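Thioesterase (Streptomyces sp. WAC02707, PDB 6VAP) is the type II thioesterase of borrelidin biosynthesis, an alpha/beta-hydrolase that probably hydrolyses thioesters to release acyl groups stalled on the polyketide synthase. Local coordinates at residues 14-18 / 37-41; 118-124 / 194-199. All coordinates share one frame; numbering follows the deposited sequence.

Interaction 1: 14-18 / 37-41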
loop_
_atom_site.group_PDB
_atom_site.type_symbol
_atom_site.label_atom_id
_atom_site.label_comp_id
_atom_site.label_asym_id
_atom_site.label_seq_id
_atom_site.Cartn_x
_atom_site.Cartn_y
_atom_site.Cartn_z
ATOM N N ILE A 14 4.436 -3.366 12.386
ATOM C CA ILE A 14 5.422 -3.562 11.330
ATOM C C ILE A 14 5.981 -4.960 11.453
ATOM O O ILE A 14 6.637 -5.276 12.450
ATOM C CB ILE A 14 6.550 -2.520 11.401
ATOM C CG1 ILE A 14 5.945 -1.106 11.255
ATOM C CG2 ILE A 14 7.576 -2.797 10.315
ATOM C CD1 ILE A 14 6.890 0.009 11.570
ATOM N N ARG A 15 5.761 -5.783 10.433
ATOM C CA ARG A 15 6.197 -7.173 10.440
ATOM C C ARG A 15 7.397 -7.311 9.507
ATOM O O ARG A 15 7.304 -7.010 8.312
ATOM C CB ARG A 15 5.062 -8.103 10.008
ATOM C CG ARG A 15 3.753 -7.899 10.779
ATOM C CD ARG A 15 3.949 -8.216 12.269
ATOM N NE ARG A 15 2.895 -7.614 13.082
ATOM C CZ ARG A 15 1.810 -8.248 13.508
ATOM N NH1 ARG A 15 1.621 -9.521 13.194
ATOM N NH2 ARG A 15 0.917 -7.600 14.253
ATOM N N GLN A 16 8.511 -7.774 10.050
ATOM C CA GLN A 16 9.748 -8.016 9.309
ATOM C C GLN A 16 9.898 -9.530 9.217
ATOM O O GLN A 16 10.275 -10.191 10.190
ATOM C CB GLN A 16 10.918 -7.363 10.040
ATOM C CG GLN A 16 12.258 -7.498 9.335
ATOM C CD GLN A 16 13.402 -6.911 10.136
ATOM O OE1 GLN A 16 13.238 -6.562 11.294
ATOM N NE2 GLN A 16 14.564 -6.802 9.519
ATOM N N TYR A 17 9.613 -10.078 8.039
ATOM C CA TYR A 17 9.554 -11.523 7.892
ATOM C C TYR A 17 10.924 -12.151 7.681
ATOM O O TYR A 17 11.112 -13.315 8.038
ATOM C CB TYR A 17 8.616 -11.862 6.738
ATOM C CG TYR A 17 7.176 -11.537 7.046
ATOM C CD1 TYR A 17 6.533 -12.091 8.163
ATOM C CD2 TYR A 17 6.440 -10.715 6.200
ATOM C CE1 TYR A 17 5.207 -11.791 8.441
ATOM C CE2 TYR A 17 5.133 -10.389 6.476
ATOM C CZ TYR A 17 4.510 -10.933 7.590
ATOM O OH TYR A 17 3.201 -10.632 7.875
ATOM N N ARG A 18 11.869 -11.432 7.088
ATOM C CA ARG A 18 13.185 -11.967 6.802
ATOM C C ARG A 18 14.279 -11.024 7.292
ATOM O O ARG A 18 14.066 -9.816 7.403
ATOM C CB ARG A 18 13.341 -12.203 5.296
ATOM C CG ARG A 18 12.372 -13.215 4.703
ATOM C CD ARG A 18 12.806 -14.638 4.943
ATOM N NE ARG A 18 12.017 -15.588 4.162
ATOM C CZ ARG A 18 10.892 -16.158 4.583
ATOM N NH1 ARG A 18 10.407 -15.880 5.785
ATOM N NH2 ARG A 18 10.252 -17.011 3.799
ATOM N N ALA A 37 -0.562 -8.202 6.709
ATOM C CA ALA A 37 0.870 -8.119 6.451
ATOM C C ALA A 37 1.410 -9.384 5.803
ATOM O O ALA A 37 2.373 -9.311 5.024
ATOM C CB ALA A 37 1.627 -7.837 7.737
ATOM N N THR A 38 0.824 -10.547 6.123
ATOM C CA THR A 38 1.306 -11.799 5.553
ATOM C C THR A 38 1.208 -11.806 4.030
ATOM O O THR A 38 1.886 -12.605 3.373
ATOM C CB THR A 38 0.516 -12.981 6.131
ATOM O OG1 THR A 38 -0.892 -12.697 6.090
ATOM C CG2 THR A 38 0.915 -13.241 7.553
ATOM N N PHE A 39 0.342 -10.966 3.459
ATOM C CA PHE A 39 0.231 -10.874 2.006
ATOM C C PHE A 39 1.584 -10.587 1.356
ATOM O O PHE A 39 1.855 -11.034 0.233
ATOM C CB PHE A 39 -0.766 -9.774 1.648
ATOM C CG PHE A 39 -0.865 -9.497 0.186
ATOM C CD1 PHE A 39 -1.605 -10.329 -0.648
ATOM C CD2 PHE A 39 -0.259 -8.387 -0.363
ATOM C CE1 PHE A 39 -1.706 -10.056 -1.996
ATOM C CE2 PHE A 39 -0.369 -8.121 -1.699
ATOM C CZ PHE A 39 -1.070 -8.952 -2.524
ATOM N N TYR A 40 2.460 -9.858 2.043
ATOM C CA TYR A 40 3.750 -9.471 1.478
ATOM C C TYR A 40 4.897 -10.416 1.808
ATOM O O TYR A 40 6.057 -10.094 1.524
ATOM C CB TYR A 40 4.091 -8.072 1.931
ATOM C CG TYR A 40 3.260 -7.031 1.224
ATOM C CD1 TYR A 40 3.459 -6.773 -0.120
ATOM C CD2 TYR A 40 2.292 -6.287 1.910
ATOM C CE1 TYR A 40 2.702 -5.771 -0.798
ATOM C CE2 TYR A 40 1.512 -5.352 1.253
ATOM C CZ TYR A 40 1.722 -5.093 -0.078
ATOM O OH TYR A 40 1.030 -4.128 -0.715
ATOM N N HIS A 41 4.602 -11.588 2.352
ATOM C CA HIS A 41 5.666 -12.556 2.603
ATOM C C HIS A 41 6.443 -12.923 1.341
ATOM O O HIS A 41 7.685 -12.973 1.396
ATOM C CB HIS A 41 5.082 -13.816 3.253
ATOM C CG HIS A 41 5.955 -14.409 4.313
ATOM N ND1 HIS A 41 5.491 -14.718 5.575
ATOM C CD2 HIS A 41 7.261 -14.760 4.289
ATOM C CE1 HIS A 41 6.480 -15.238 6.282
ATOM N NE2 HIS A 41 7.562 -15.279 5.523
#
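Tyr17 carries this contact, laying one face of its ring against the imidazole of His41 in an offset stack, with centroids 4.3 Å apart and planes inclined by 15°. The overlap is shifted toward the root of the tyrosine: Tyr17 CG stands over the middle of the imidazole, and Tyr17 CB adds a CH-pi contact 4.0 Å from the centroid of the His41 ring. With CG beside its backbone N (chi1 -69°), Tyr17 reaches along the 3-10 segment 37-39, and its ring edge meets the carbonyl of Ala37. The phenol end is closely packed, Tyr17 OH lying 3.2 Å from Ala37 CB and 3.5 Å from Thr38 CG2. Beside it Arg15 CG rests 3.7 Å from Ala37 CB, while the Arg15 guanidinium turns away to Asp63 and the carbonyl of Val12. The contact is less well defined at the imidazole's far edge, where the partly exposed, poorly ordered Arg18 places NH1 2.9 Å from His41 NE2 and makes a weak hydrogen bond to the carbonyl of Tyr17. Tyr17 OH, though close to the backbone of Ala37 and Thr38, has poor angles for hydrogen bonding to them, so stacking and apolar contact join Tyr17 to segment 37-41.

Interaction 2: 118-124 / 194-199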
loop_
_atom_site.group_PDB
_atom_site.type_symbol
_atom_site.label_atom_id
_atom_site.label_comp_id
_atom_site.label_asym_id
_atom_site.label_seq_id
_atom_site.Cartn_x
_atom_site.Cartn_y
_atom_site.Cartn_z
ATOM N N LEU A 118 12.198 9.927 -0.063
ATOM C CA LEU A 118 11.828 8.569 -0.453
ATOM C C LEU A 118 12.454 8.190 -1.792
ATOM O O LEU A 118 12.478 8.992 -2.725
ATOM C CB LEU A 118 10.308 8.421 -0.562
ATOM C CG LEU A 118 9.495 8.808 0.674
ATOM C CD1 LEU A 118 7.998 8.674 0.390
ATOM C CD2 LEU A 118 9.875 7.883 1.837
ATOM N N GLU A 119 12.962 6.963 -1.888
ATOM C CA GLU A 119 13.529 6.501 -3.153
ATOM C C GLU A 119 12.449 6.340 -4.215
ATOM O O GLU A 119 12.655 6.680 -5.387
ATOM C CB GLU A 119 14.261 5.178 -2.934
ATOM C CG GLU A 119 15.375 5.254 -1.919
ATOM C CD GLU A 119 16.384 6.354 -2.233
ATOM O OE1 GLU A 119 16.867 6.407 -3.385
ATOM O OE2 GLU A 119 16.696 7.152 -1.320
ATOM N N ALA A 120 11.314 5.774 -3.836
ATOM C CA ALA A 120 10.212 5.655 -4.767
ATOM C C ALA A 120 8.922 5.488 -3.982
ATOM O O ALA A 120 8.935 5.009 -2.840
ATOM C CB ALA A 120 10.426 4.474 -5.711
ATOM N N LEU A 121 7.809 5.898 -4.613
ATOM C CA LEU A 121 6.463 5.550 -4.169
ATOM C C LEU A 121 5.869 4.666 -5.270
ATOM O O LEU A 121 5.650 5.137 -6.397
ATOM C CB LEU A 121 5.631 6.799 -3.928
ATOM C CG LEU A 121 4.159 6.536 -3.711
ATOM C CD1 LEU A 121 3.960 5.596 -2.507
ATOM C CD2 LEU A 121 3.379 7.841 -3.547
ATOM N N LEU A 122 5.657 3.367 -4.980
ATOM C CA LEU A 122 5.055 2.415 -5.915
ATOM C C LEU A 122 3.593 2.215 -5.520
ATOM O O LEU A 122 3.283 1.884 -4.368
ATOM C CB LEU A 122 5.805 1.085 -5.919
ATOM C CG LEU A 122 7.225 1.188 -6.455
ATOM C CD1 LEU A 122 8.261 0.861 -5.364
ATOM C CD2 LEU A 122 7.392 0.242 -7.617
ATOM N N VAL A 123 2.693 2.477 -6.457
ATOM C CA VAL A 123 1.260 2.449 -6.196
ATOM C C VAL A 123 0.589 1.564 -7.234
ATOM O O VAL A 123 0.793 1.731 -8.436
ATOM C CB VAL A 123 0.647 3.855 -6.229
ATOM C CG1 VAL A 123 1.033 4.612 -4.924
ATOM C CG2 VAL A 123 1.166 4.590 -7.400
ATOM N N SER A 124 -0.176 0.597 -6.767
ATOM C CA SER A 124 -0.727 -0.446 -7.608
ATOM C C SER A 124 -2.237 -0.401 -7.499
ATOM O O SER A 124 -2.759 -0.368 -6.386
ATOM C CB SER A 124 -0.208 -1.822 -7.134
ATOM O OG SER A 124 -1.051 -2.854 -7.566
ATOM N N CYS A 194 9.546 12.755 -4.570
ATOM C CA CYS A 194 10.083 11.405 -4.757
ATOM C C CYS A 194 9.500 10.835 -6.025
ATOM O O CYS A 194 8.408 11.110 -6.346
ATOM C CB CYS A 194 9.629 10.410 -3.711
ATOM S SG CYS A 194 7.842 10.188 -3.721
ATOM N N PRO A 195 10.201 9.882 -6.945
ATOM C CA PRO A 195 9.631 9.156 -8.085
ATOM C C PRO A 195 8.358 8.417 -7.700
ATOM O O PRO A 195 8.212 7.894 -6.600
ATOM C CB PRO A 195 10.743 8.180 -8.480
ATOM C CG PRO A 195 12.008 8.797 -7.941
ATOM C CD PRO A 195 11.601 9.504 -6.683
ATOM N N ILE A 196 7.412 8.398 -8.615
ATOM C CA ILE A 196 6.192 7.635 -8.451
ATOM C C ILE A 196 6.111 6.650 -9.601
ATOM O O ILE A 196 6.270 7.021 -10.769
ATOM C CB ILE A 196 4.948 8.532 -8.424
ATOM C CG1 ILE A 196 4.890 9.328 -7.121
ATOM C CG2 ILE A 196 3.650 7.623 -8.513
ATOM C CD1 ILE A 196 3.684 10.235 -6.974
ATOM N N HIS A 197 5.931 5.383 -9.273
ATOM C CA HIS A 197 5.779 4.333 -10.268
ATOM C C HIS A 197 4.410 3.715 -10.048
ATOM O O HIS A 197 4.148 3.120 -9.000
ATOM C CB HIS A 197 6.880 3.266 -10.188
ATOM C CG HIS A 197 6.914 2.352 -11.384
ATOM N ND1 HIS A 197 8.056 1.703 -11.798
ATOM C CD2 HIS A 197 5.944 1.981 -12.261
ATOM C CE1 HIS A 197 7.794 0.977 -12.871
ATOM N NE2 HIS A 197 6.516 1.120 -13.169
ATOM N N ALA A 198 3.541 3.844 -11.029
ATOM C CA ALA A 198 2.186 3.351 -10.921
ATOM C C ALA A 198 2.084 2.037 -11.677
ATOM O O ALA A 198 2.710 1.855 -12.728
ATOM C CB ALA A 198 1.227 4.377 -11.488
ATOM N N LEU A 199 1.285 1.124 -11.146
ATOM C CA LEU A 199 1.121 -0.207 -11.713
ATOM C C LEU A 199 -0.365 -0.536 -11.736
ATOM O O LEU A 199 -1.053 -0.375 -10.721
ATOM C CB LEU A 199 1.883 -1.253 -10.903
ATOM C CG LEU A 199 3.297 -0.861 -10.494
ATOM C CD1 LEU A 199 3.789 -1.836 -9.465
ATOM C CD2 LEU A 199 4.260 -0.823 -11.676
#
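Leu121 and Val123 exchange four backbone hydrogen bonds with Pro195, His197 and Leu199, joining strands 120-124 and 196-199, which run parallel with axes 4.7 Å apart and inclined by 16°. The amides of Leu121 and Val123 donate to the carbonyls of Pro195 and His197, and in return Leu121 O and Val123 O receive the amides of His197 and Leu199. Leu121 N to Pro195 O is 2.8 Å and nearly straight (164° at the hydrogen); Leu199 N to Val123 O is equally short but more bent, at 148°. CA-H...O contacts accompany these bonds, the closest, from Ser124 CA to Leu199 O at 3.1 Å, lying past the last of them.

Apolar packing differs on the two faces. Leu121 and Ile196 lie side by side, with Leu121 CB 4.1 Å from Ile196 CG1, and Val123 CG2 touches both Ile196 CG2 and Ala198 CB on the same face. Before the strands pair, Cys194 CB sits 3.8 Å from Leu118 CB; Cys194 SG, placed between the backbone N and the carbonyl carbon, faces Leu121 CB. On the opposite face, Leu122 CD2 meets His197 CB at 4.0 Å.

Polar side chains on that second face find partners beyond the pair: His197 is held through both ring nitrogens, by Asp226 and His249, and Ser124 OG is hydrogen-bonded to His97 and Tyr234.

The pair lies toward the 223-228 margin of the alpha/beta-hydrolase sheet, with strand 92-97 bonded to the far edge of 120-124 and strand 223-228 flanking 196-201. Helix 99-113 packs on Leu121 and Val123 through Ala104 and Ala101.

How the interactions relate
Both interactions belong to one mixed sheet, and their centres lie 20 Å apart, with nearest atoms about 7 Å apart and no direct touch. Interaction 1 closes along the chain before interaction 2 opens. It sits at the sheet's outermost strand, 14-15, which runs antiparallel to 52-56, and ties that margin to the loop between strand 26-30 and helix 41-47. Interaction 2 pairs neighbouring parallel strands toward the opposite margin, formed by 223-228. Strands 52-56, 26-30 and 92-97 lie between 14-15 and 120-124, and the last leads into the probable nucleophile elbow at Ser98; strand 196-201 leads toward Asp204, the likely triad acid. Surface packing and buried strand pairing thus serve different parts of one alpha/beta-hydrolase scaffold.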